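Local coordinates for protein meso-diaminopimelate dehydrogenase (Clostridium tetani, PDB 3WGY) that catalyses, in its natural form, the NADP-dependent oxidative deamination of meso-diaminopimelate, and is here an engineered variant crystallised with 4-methyl-2-oxovalerate, at residues E57-L68 against G80-D91; H96-M106 against L118-G126. The protein carries 6 engineered substitutions. All blocks are in the same frame, centred on the assembly; numbering follows the deposited sequence.

Contact 1: residues E57-L68 against G80-D91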
loop_
_atom_site.group_PDB
_atom_site.type_symbol
_atom_site.label_atom_id
_atom_site.label_comp_id
_atom_site.label_asym_id
_atom_site.label_seq_id
_atom_site.Cartn_x
_atom_site.Cartn_y
_atom_site.Cartn_z
ATOM N N GLU B 57 -35.984 2.016 -7.596
ATOM C CA GLU B 57 -36.259 0.947 -8.547
ATOM C C GLU B 57 -36.348 1.409 -10.003
ATOM O O GLU B 57 -36.021 0.659 -10.920
ATOM C CB GLU B 57 -37.567 0.261 -8.162
ATOM C CG GLU B 57 -38.696 1.248 -7.860
ATOM C CD GLU B 57 -40.025 0.564 -7.574
ATOM O OE1 GLU B 57 -40.995 1.273 -7.232
ATOM O OE2 GLU B 57 -40.102 -0.679 -7.695
ATOM N N LEU B 58 -36.789 2.642 -10.214
ATOM C CA LEU B 58 -36.939 3.178 -11.563
ATOM C C LEU B 58 -35.621 3.456 -12.269
ATOM O O LEU B 58 -35.598 3.730 -13.472
ATOM C CB LEU B 58 -37.762 4.470 -11.517
ATOM C CG LEU B 58 -39.143 4.312 -10.883
ATOM C CD1 LEU B 58 -39.846 5.666 -10.776
ATOM C CD2 LEU B 58 -39.955 3.336 -11.716
ATOM N N TYR B 59 -34.524 3.379 -11.530
ATOM C CA TYR B 59 -33.223 3.667 -12.110
ATOM C C TYR B 59 -32.334 2.447 -12.365
ATOM O O TYR B 59 -31.122 2.586 -12.542
ATOM C CB TYR B 59 -32.500 4.692 -11.221
ATOM C CG TYR B 59 -33.147 6.061 -11.255
ATOM C CD1 TYR B 59 -34.383 6.291 -10.641
ATOM C CD2 TYR B 59 -32.556 7.114 -11.962
ATOM C CE1 TYR B 59 -35.017 7.536 -10.734
ATOM C CE2 TYR B 59 -33.181 8.357 -12.063
ATOM C CZ TYR B 59 -34.411 8.562 -11.449
ATOM O OH TYR B 59 -35.036 9.781 -11.561
ATOM N N LYS B 60 -32.936 1.262 -12.408
ATOM C CA LYS B 60 -32.179 0.028 -12.636
ATOM C C LYS B 60 -31.351 0.005 -13.922
ATOM O O LYS B 60 -30.258 -0.565 -13.949
ATOM C CB LYS B 60 -33.105 -1.198 -12.620
ATOM C CG LYS B 60 -32.363 -2.492 -12.951
ATOM C CD LYS B 60 -32.999 -3.735 -12.338
ATOM C CE LYS B 60 -33.941 -4.458 -13.296
ATOM N NZ LYS B 60 -35.218 -3.728 -13.550
ATOM N N ASP B 61 -31.862 0.621 -14.982
ATOM C CA ASP B 61 -31.157 0.647 -16.261
ATOM C C ASP B 61 -30.305 1.890 -16.497
ATOM O O ASP B 61 -29.665 2.013 -17.539
ATOM C CB ASP B 61 -32.156 0.517 -17.409
ATOM C CG ASP B 61 -32.672 -0.893 -17.571
ATOM O OD1 ASP B 61 -32.429 -1.718 -16.662
ATOM O OD2 ASP B 61 -33.323 -1.177 -18.602
ATOM N N THR B 62 -30.294 2.810 -15.539
ATOM C CA THR B 62 -29.522 4.036 -15.697
ATOM C C THR B 62 -28.355 4.169 -14.712
ATOM O O THR B 62 -27.546 5.093 -14.816
ATOM C CB THR B 62 -30.455 5.279 -15.603
ATOM O OG1 THR B 62 -29.671 6.473 -15.543
ATOM C CG2 THR B 62 -31.336 5.200 -14.383
ATOM N N VAL B 63 -28.260 3.243 -13.763
ATOM C CA VAL B 63 -27.178 3.271 -12.786
ATOM C C VAL B 63 -26.272 2.052 -12.910
ATOM O O VAL B 63 -26.727 0.918 -12.773
ATOM C CB VAL B 63 -27.724 3.320 -11.341
ATOM C CG1 VAL B 63 -26.571 3.253 -10.341
ATOM C CG2 VAL B 63 -28.524 4.596 -11.136
ATOM N N ASP B 64 -24.988 2.288 -13.165
ATOM C CA ASP B 64 -24.024 1.198 -13.283
ATOM C C ASP B 64 -23.536 0.794 -11.903
ATOM O O ASP B 64 -23.382 -0.387 -11.605
ATOM C CB ASP B 64 -22.827 1.623 -14.134
ATOM C CG ASP B 64 -23.163 1.718 -15.608
ATOM O OD1 ASP B 64 -23.669 0.722 -16.170
ATOM O OD2 ASP B 64 -22.913 2.783 -16.204
ATOM N N VAL B 65 -23.288 1.788 -11.057
ATOM C CA VAL B 65 -22.824 1.513 -9.709
ATOM C C VAL B 65 -23.514 2.433 -8.711
ATOM O O VAL B 65 -23.596 3.638 -8.916
ATOM C CB VAL B 65 -21.294 1.697 -9.595
ATOM C CG1 VAL B 65 -20.841 1.398 -8.173
ATOM C CG2 VAL B 65 -20.591 0.786 -10.579
ATOM N N MET B 66 -24.008 1.843 -7.631
ATOM C CA MET B 66 -24.687 2.590 -6.587
ATOM C C MET B 66 -23.765 2.642 -5.372
ATOM O O MET B 66 -23.378 1.610 -4.836
ATOM C CB MET B 66 -25.997 1.887 -6.214
ATOM C CG MET B 66 -26.994 2.741 -5.447
ATOM S SD MET B 66 -27.804 3.996 -6.467
ATOM C CE MET B 66 -28.960 3.012 -7.337
ATOM N N ILE B 67 -23.394 3.839 -4.947
ATOM C CA ILE B 67 -22.538 3.958 -3.779
ATOM C C ILE B 67 -23.438 4.179 -2.558
ATOM O O ILE B 67 -24.174 5.165 -2.487
ATOM C CB ILE B 67 -21.540 5.129 -3.938
ATOM C CG1 ILE B 67 -20.741 4.939 -5.234
ATOM C CG2 ILE B 67 -20.601 5.185 -2.732
ATOM C CD1 ILE B 67 -19.637 5.934 -5.443
ATOM N N LEU B 68 -23.383 3.247 -1.611
ATOM C CA LEU B 68 -24.197 3.315 -0.404
ATOM C C LEU B 68 -23.581 4.202 0.671
ATOM O O LEU B 68 -22.567 3.850 1.287
ATOM C CB LEU B 68 -24.423 1.905 0.137
ATOM C CG LEU B 68 -24.840 0.913 -0.957
ATOM C CD1 LEU B 68 -25.337 -0.381 -0.323
ATOM C CD2 LEU B 68 -25.933 1.526 -1.817
ATOM N N GLY B 80 -28.210 -2.543 2.192
ATOM C CA GLY B 80 -27.247 -2.840 1.153
ATOM C C GLY B 80 -27.948 -3.964 0.413
ATOM O O GLY B 80 -27.970 -4.000 -0.818
ATOM N N PRO B 81 -28.550 -4.902 1.160
ATOM C CA PRO B 81 -29.277 -6.046 0.608
ATOM C C PRO B 81 -30.411 -5.661 -0.337
ATOM O O PRO B 81 -30.615 -6.302 -1.368
ATOM C CB PRO B 81 -29.783 -6.747 1.861
ATOM C CG PRO B 81 -28.650 -6.554 2.793
ATOM C CD PRO B 81 -28.355 -5.088 2.611
ATOM N N MET B 82 -31.146 -4.616 0.015
ATOM C CA MET B 82 -32.258 -4.172 -0.808
ATOM C C MET B 82 -31.800 -3.558 -2.127
ATOM O O MET B 82 -32.470 -3.710 -3.152
ATOM C CB MET B 82 -33.117 -3.168 -0.041
ATOM C CG MET B 82 -33.606 -3.668 1.317
ATOM S SD MET B 82 -34.246 -5.373 1.315
ATOM C CE MET B 82 -35.622 -5.244 0.149
ATOM N N ILE B 83 -30.664 -2.862 -2.108
ATOM C CA ILE B 83 -30.136 -2.237 -3.319
ATOM C C ILE B 83 -29.382 -3.255 -4.175
ATOM O O ILE B 83 -29.387 -3.170 -5.403
ATOM C CB ILE B 83 -29.135 -1.097 -3.001
ATOM C CG1 ILE B 83 -29.631 -0.253 -1.826
ATOM C CG2 ILE B 83 -28.932 -0.229 -4.246
ATOM C CD1 ILE B 83 -30.954 0.426 -2.050
ATOM N N ALA B 84 -28.724 -4.206 -3.518
ATOM C CA ALA B 84 -27.944 -5.224 -4.215
ATOM C C ALA B 84 -28.764 -6.052 -5.198
ATOM O O ALA B 84 -28.240 -6.504 -6.215
ATOM C CB ALA B 84 -27.261 -6.145 -3.206
ATOM N N SER B 85 -30.043 -6.256 -4.894
ATOM C CA SER B 85 -30.911 -7.033 -5.770
ATOM C C SER B 85 -31.272 -6.259 -7.021
ATOM O O SER B 85 -31.901 -6.798 -7.929
ATOM C CB SER B 85 -32.205 -7.414 -5.047
ATOM O OG SER B 85 -31.961 -8.334 -4.001
ATOM N N GLN B 86 -30.864 -5.000 -7.080
ATOM C CA GLN B 86 -31.204 -4.173 -8.226
ATOM C C GLN B 86 -30.021 -3.486 -8.884
ATOM O O GLN B 86 -30.100 -3.105 -10.052
ATOM C CB GLN B 86 -32.225 -3.120 -7.798
ATOM C CG GLN B 86 -33.465 -3.709 -7.146
ATOM C CD GLN B 86 -34.344 -2.657 -6.497
ATOM O OE1 GLN B 86 -33.936 -1.987 -5.545
ATOM N NE2 GLN B 86 -35.561 -2.508 -7.010
ATOM N N PHE B 87 -28.929 -3.311 -8.144
ATOM C CA PHE B 87 -27.754 -2.651 -8.710
ATOM C C PHE B 87 -26.474 -3.281 -8.202
ATOM O O PHE B 87 -26.489 -4.067 -7.258
ATOM C CB PHE B 87 -27.710 -1.163 -8.329
ATOM C CG PHE B 87 -28.979 -0.407 -8.621
ATOM C CD1 PHE B 87 -30.085 -0.531 -7.791
ATOM C CD2 PHE B 87 -29.061 0.440 -9.721
ATOM C CE1 PHE B 87 -31.261 0.180 -8.054
ATOM C CE2 PHE B 87 -30.229 1.153 -9.990
ATOM C CZ PHE B 87 -31.330 1.021 -9.154
ATOM N N ASN B 88 -25.363 -2.944 -8.849
ATOM C CA ASN B 88 -24.064 -3.419 -8.392
ATOM C C ASN B 88 -23.820 -2.400 -7.293
ATOM O O ASN B 88 -24.076 -1.217 -7.493
ATOM C CB ASN B 88 -23.011 -3.271 -9.485
ATOM C CG ASN B 88 -23.290 -4.143 -10.683
ATOM O OD1 ASN B 88 -23.502 -5.345 -10.551
ATOM N ND2 ASN B 88 -23.280 -3.544 -11.864
ATOM N N THR B 89 -23.340 -2.826 -6.137
ATOM C CA THR B 89 -23.155 -1.861 -5.065
ATOM C C THR B 89 -21.757 -1.737 -4.495
ATOM O O THR B 89 -20.918 -2.619 -4.665
ATOM C CB THR B 89 -24.082 -2.174 -3.901
ATOM O OG1 THR B 89 -23.723 -3.445 -3.344
ATOM C CG2 THR B 89 -25.527 -2.209 -4.375
ATOM N N VAL B 90 -21.534 -0.617 -3.818
ATOM C CA VAL B 90 -20.278 -0.312 -3.155
ATOM C C VAL B 90 -20.657 0.280 -1.802
ATOM O O VAL B 90 -21.421 1.243 -1.738
ATOM C CB VAL B 90 -19.447 0.737 -3.944
ATOM C CG1 VAL B 90 -18.316 1.270 -3.069
ATOM C CG2 VAL B 90 -18.870 0.110 -5.207
ATOM N N ASP B 91 -20.150 -0.305 -0.721
ATOM C CA ASP B 91 -20.444 0.221 0.608
ATOM C C ASP B 91 -19.198 0.246 1.486
ATOM O O ASP B 91 -18.160 -0.331 1.142
ATOM C CB ASP B 91 -21.552 -0.585 1.299
ATOM C CG ASP B 91 -21.102 -1.971 1.727
ATOM O OD1 ASP B 91 -20.036 -2.086 2.372
ATOM O OD2 ASP B 91 -21.828 -2.950 1.434
HETATM O O HOH W 1 -26.160 -1.532 -11.611
#

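Contact 2: residues H96-M106 against L118-G126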
loop_
_atom_site.group_PDB
_atom_site.type_symbol
_atom_site.label_atom_id
_atom_site.label_comp_id
_atom_site.label_asym_id
_atom_site.label_seq_id
_atom_site.Cartn_x
_atom_site.Cartn_y
_atom_site.Cartn_z
ATOM N N HIS B 96 -16.307 -4.407 11.765
ATOM C CA HIS B 96 -15.380 -5.520 11.586
ATOM C C HIS B 96 -15.901 -6.867 12.078
ATOM O O HIS B 96 -15.792 -7.877 11.376
ATOM C CB HIS B 96 -14.057 -5.201 12.278
ATOM C CG HIS B 96 -13.311 -4.054 11.660
ATOM N ND1 HIS B 96 -12.636 -4.169 10.461
ATOM C CD2 HIS B 96 -13.141 -2.775 12.071
ATOM C CE1 HIS B 96 -12.077 -3.011 10.164
ATOM N NE2 HIS B 96 -12.370 -2.149 11.122
ATOM N N GLY B 97 -16.463 -6.881 13.284
ATOM C CA GLY B 97 -16.977 -8.116 13.844
ATOM C C GLY B 97 -18.125 -8.726 13.062
ATOM O O GLY B 97 -18.276 -9.944 13.024
ATOM N N ARG B 98 -18.940 -7.891 12.431
ATOM C CA ARG B 98 -20.071 -8.394 11.667
ATOM C C ARG B 98 -19.788 -8.479 10.169
ATOM O O ARG B 98 -20.678 -8.805 9.390
ATOM C CB ARG B 98 -21.303 -7.516 11.913
ATOM C CG ARG B 98 -21.883 -7.628 13.323
ATOM C CD ARG B 98 -22.549 -8.987 13.549
ATOM N NE ARG B 98 -24.011 -8.906 13.587
ATOM C CZ ARG B 98 -24.706 -8.345 14.577
ATOM N NH1 ARG B 98 -26.033 -8.314 14.529
ATOM N NH2 ARG B 98 -24.079 -7.820 15.622
ATOM N N ILE B 99 -18.550 -8.195 9.769
ATOM C CA ILE B 99 -18.184 -8.242 8.355
ATOM C C ILE B 99 -18.435 -9.606 7.702
ATOM O O ILE B 99 -19.014 -9.678 6.618
ATOM C CB ILE B 99 -16.701 -7.805 8.142
ATOM C CG1 ILE B 99 -16.627 -6.279 8.066
ATOM C CG2 ILE B 99 -16.132 -8.422 6.870
ATOM C CD1 ILE B 99 -15.234 -5.724 7.800
ATOM N N PRO B 100 -18.004 -10.704 8.346
ATOM C CA PRO B 100 -18.223 -12.031 7.758
ATOM C C PRO B 100 -19.686 -12.253 7.384
ATOM O O PRO B 100 -19.995 -12.770 6.310
ATOM C CB PRO B 100 -17.765 -12.973 8.866
ATOM C CG PRO B 100 -16.642 -12.209 9.492
ATOM C CD PRO B 100 -17.224 -10.811 9.593
ATOM N N GLN B 101 -20.578 -11.848 8.280
ATOM C CA GLN B 101 -22.014 -12.001 8.078
ATOM C C GLN B 101 -22.545 -11.091 6.979
ATOM O O GLN B 101 -23.417 -11.487 6.205
ATOM C CB GLN B 101 -22.750 -11.707 9.385
ATOM C CG GLN B 101 -24.252 -11.918 9.330
ATOM C CD GLN B 101 -25.028 -10.648 9.619
ATOM O OE1 GLN B 101 -26.106 -10.694 10.206
ATOM N NE2 GLN B 101 -24.487 -9.504 9.197
ATOM N N HIS B 102 -22.032 -9.866 6.923
ATOM C CA HIS B 102 -22.467 -8.914 5.912
ATOM C C HIS B 102 -22.097 -9.469 4.545
ATOM O O HIS B 102 -22.864 -9.357 3.585
ATOM C CB HIS B 102 -21.782 -7.564 6.134
ATOM C CG HIS B 102 -22.219 -6.498 5.175
ATOM N ND1 HIS B 102 -23.524 -6.049 5.105
ATOM C CD2 HIS B 102 -21.523 -5.780 4.261
ATOM C CE1 HIS B 102 -23.610 -5.100 4.190
ATOM N NE2 HIS B 102 -22.410 -4.919 3.663
ATOM N N PHE B 103 -20.917 -10.080 4.472
ATOM C CA PHE B 103 -20.432 -10.664 3.229
ATOM C C PHE B 103 -21.398 -11.725 2.711
ATOM O O PHE B 103 -21.854 -11.659 1.569
ATOM C CB PHE B 103 -19.055 -11.297 3.437
ATOM C CG PHE B 103 -18.426 -11.786 2.167
ATOM C CD1 PHE B 103 -17.932 -10.882 1.234
ATOM C CD2 PHE B 103 -18.374 -13.144 1.877
ATOM C CE1 PHE B 103 -17.398 -11.321 0.027
ATOM C CE2 PHE B 103 -17.843 -13.598 0.671
ATOM C CZ PHE B 103 -17.354 -12.681 -0.257
ATOM N N GLU B 104 -21.706 -12.707 3.550
ATOM C CA GLU B 104 -22.616 -13.778 3.155
ATOM C C GLU B 104 -23.941 -13.231 2.642
ATOM O O GLU B 104 -24.397 -13.612 1.564
ATOM C CB GLU B 104 -22.881 -14.721 4.333
ATOM C CG GLU B 104 -21.678 -15.539 4.764
ATOM C CD GLU B 104 -21.109 -16.387 3.637
ATOM O OE1 GLU B 104 -21.862 -17.206 3.063
ATOM O OE2 GLU B 104 -19.907 -16.233 3.329
ATOM N N ARG B 105 -24.548 -12.331 3.413
ATOM C CA ARG B 105 -25.831 -11.734 3.047
ATOM C C ARG B 105 -25.768 -11.090 1.664
ATOM O O ARG B 105 -26.588 -11.380 0.786
ATOM C CB ARG B 105 -26.245 -10.677 4.084
ATOM C CG ARG B 105 -27.580 -9.977 3.784
ATOM C CD ARG B 105 -28.715 -10.502 4.675
ATOM N NE ARG B 105 -30.011 -10.533 3.989
ATOM C CZ ARG B 105 -30.912 -9.554 4.003
ATOM N NH1 ARG B 105 -30.684 -8.431 4.675
ATOM N NH2 ARG B 105 -32.052 -9.701 3.334
ATOM N N MET B 106 -24.792 -10.210 1.479
ATOM C CA MET B 106 -24.634 -9.516 0.208
ATOM C C MET B 106 -24.248 -10.457 -0.932
ATOM O O MET B 106 -24.623 -10.227 -2.082
ATOM C CB MET B 106 -23.583 -8.416 0.344
ATOM C CG MET B 106 -23.949 -7.332 1.336
ATOM S SD MET B 106 -25.386 -6.401 0.812
ATOM C CE MET B 106 -24.684 -5.266 -0.371
ATOM N N LEU B 118 -19.430 -4.659 -3.644
ATOM C CA LEU B 118 -18.184 -4.455 -2.917
ATOM C C LEU B 118 -18.532 -4.005 -1.502
ATOM O O LEU B 118 -19.181 -2.981 -1.310
ATOM C CB LEU B 118 -17.329 -3.384 -3.601
ATOM C CG LEU B 118 -16.143 -2.898 -2.763
ATOM C CD1 LEU B 118 -15.242 -4.084 -2.434
ATOM C CD2 LEU B 118 -15.372 -1.816 -3.531
ATOM N N ILE B 119 -18.117 -4.780 -0.511
ATOM C CA ILE B 119 -18.397 -4.421 0.872
ATOM C C ILE B 119 -17.134 -4.013 1.626
ATOM O O ILE B 119 -16.021 -4.390 1.255
ATOM C CB ILE B 119 -19.026 -5.591 1.651
ATOM C CG1 ILE B 119 -17.957 -6.640 1.951
ATOM C CG2 ILE B 119 -20.155 -6.227 0.830
ATOM C CD1 ILE B 119 -18.342 -7.608 3.039
ATOM N N SER B 120 -17.331 -3.222 2.676
ATOM C CA SER B 120 -16.264 -2.779 3.556
ATOM C C SER B 120 -15.049 -2.070 2.958
ATOM O O SER B 120 -13.906 -2.413 3.280
ATOM C CB SER B 120 -15.788 -3.967 4.396
ATOM O OG SER B 120 -16.862 -4.544 5.127
ATOM N N THR B 121 -15.277 -1.088 2.096
ATOM C CA THR B 121 -14.156 -0.338 1.542
ATOM C C THR B 121 -14.097 1.006 2.285
ATOM O O THR B 121 -15.022 1.353 3.023
ATOM C CB THR B 121 -14.294 -0.131 0.010
ATOM O OG1 THR B 121 -13.079 0.435 -0.503
ATOM C CG2 THR B 121 -15.451 0.777 -0.314
ATOM N N GLY B 122 -13.008 1.744 2.097
ATOM C CA GLY B 122 -12.814 3.018 2.776
ATOM C C GLY B 122 -11.377 2.985 3.273
ATOM O O GLY B 122 -10.557 2.293 2.655
ATOM N N TRP B 123 -11.038 3.700 4.347
ATOM C CA TRP B 123 -9.656 3.622 4.811
ATOM C C TRP B 123 -9.482 2.511 5.843
ATOM O O TRP B 123 -8.443 1.864 5.879
ATOM C CB TRP B 123 -9.102 4.982 5.305
ATOM C CG TRP B 123 -9.856 5.763 6.357
ATOM C CD1 TRP B 123 -11.000 6.494 6.182
ATOM C CD2 TRP B 123 -9.439 5.993 7.715
ATOM N NE1 TRP B 123 -11.312 7.171 7.341
ATOM C CE2 TRP B 123 -10.373 6.881 8.298
ATOM C CE3 TRP B 123 -8.366 5.537 8.493
ATOM C CZ2 TRP B 123 -10.268 7.322 9.624
ATOM C CZ3 TRP B 123 -8.261 5.980 9.814
ATOM C CH2 TRP B 123 -9.207 6.862 10.362
ATOM N N ASP B 124 -10.497 2.284 6.676
ATOM C CA ASP B 124 -10.463 1.167 7.624
ATOM C C ASP B 124 -11.867 0.871 8.117
ATOM O O ASP B 124 -12.407 1.593 8.958
ATOM C CB ASP B 124 -9.550 1.423 8.825
ATOM C CG ASP B 124 -9.189 0.127 9.564
ATOM O OD1 ASP B 124 -9.702 -0.947 9.167
ATOM O OD2 ASP B 124 -8.396 0.174 10.532
ATOM N N PRO B 125 -12.473 -0.212 7.610
ATOM C CA PRO B 125 -11.883 -1.131 6.624
ATOM C C PRO B 125 -11.594 -0.495 5.261
ATOM O O PRO B 125 -12.151 0.548 4.906
ATOM C CB PRO B 125 -12.928 -2.239 6.531
ATOM C CG PRO B 125 -14.208 -1.469 6.683
ATOM C CD PRO B 125 -13.888 -0.553 7.852
ATOM N N GLY B 126 -10.716 -1.145 4.503
ATOM C CA GLY B 126 -10.355 -0.642 3.193
ATOM C C GLY B 126 -8.852 -0.612 3.010
ATOM O O GLY B 126 -8.201 -1.658 2.985
#

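Contact 1: residues E57-L68 against G80-D91
M66 to L68 pair with N88 to V90 as neighbouring parallel strands, and the chain between them passes through helix 80-84, which makes the unit a beta-alpha-beta crossover of the Rossmann-type domain, which in this family probably binds the NADP cofactor. The evidence is the run of backbone bonds: M66 N donates to N88 O (3.1 Å), V90 N to M66 O (3.1 Å) and L68 N to V90 O (2.8 Å). The strand axes approach to 4.8 Å, their directions turned 32° from each other. Strand 5-10 flanks strand 65-68 on its other edge.

Each face of this pair has its own cover. M66 and L68 meet the helix: the CG2 branch of I83 lies 3.7 Å from M66 CG, while its CG1 branch reaches CD2 of L68. V65 and V90 touch through their methyls on the opposite face, which helix 276-296 covers.

Just ahead of strand 88-90, the ring of F87 packs against residues 59-63. The side chain of M66 leaves the backbone with CG anti to N (chi1 -163°), then bends twice and brings CE over the centre of the F87 ring, 3.3 Å from the centroid and only 6° off the normal. This is a CH-pi and Met-aromatic contact, the sulfur standing farther above the same face. Y59 O meets the ring at its edge, and V63 CB approaches obliquely.

N88 ND2 donates to D64 O, which lies close to the amide plane, while OD1 accepts from I116 N, and a water links V63 O with N88 N. At the helix start the fit is tight: L68 CD1 rests 3.4 Å from G80 CA.

Contact 2: residues H96-M106 against L118-G126
H102, F103 and M106 close around I119, whose CD1 goes to F103 while CB and CG2 face H102 and M106. Its CG1 sits between the backbone N and the carbonyl carbon (chi1 74°), directing CD1 to F103 and leaving CG2 on the side of H102 and M106. CD1 lies in the plane of the F103 ring, at its edge, 3.8 Å from CD1 of the phenyl group, and the two side chains cross at about a right angle. H102 also presents an edge: its CD2 is 3.6 Å from I119 CB, the side chains sliding past each other in opposite directions. M106 CG lies 4.0 Å from I119 CG2 and also rests above one face of the imidazole, toward its rim. That ring is further held by a hydrogen bond from H102 NE2 to D91 OD2.

These residues mark how helix 99-113, the connection between parallel strands 88-90 and 116-118 of the Rossmann-type sheet, packs against the chain leaving the second strand. The loop then turns into helix 123-138, with G122 at the N-cap position.

Toward the start of segment 96-106 the character changes. I99 stretches CD1 to 3.3 Å from S120 OG, a hydroxyl already bonded to F93 O. H96 presents the edge of its imidazole to D124: OD1 lies near the ring plane, 3.3 Å from CE1, with ring and carboxylate planes 68° apart. No hydrogen bond joins this pair; H96 ND1 bonds to the O of L326 of the second subunit, and D124 OD2 forms a salt bridge with R132. P125, which follows a cis peptide bond, brings CB to 3.8 Å from H96 CE1.

From the N terminus, contact 1 comes first and closes over the 11 residues between L68 and G80, which include helix 75-78. Contact 2 opens only at H96, after contact 1 is complete, and closes over the 11 residues from 107 to 117, among them the rest of helix 99-113 and most of strand 116-118. The two therefore stand in series, neither nested nor crossed, with centres about 17 Å apart. Strand 88-90 joins them: T89 O lies 2.7 Å from L118 N and D91 N 2.9 Å from L118 O, both probable hydrogen bonds that add 116-118 to one edge of 88-90, whose other edge pairs with 65-68 in contact 1. Helices 80-84 and 99-113 also touch, through P81 and R105.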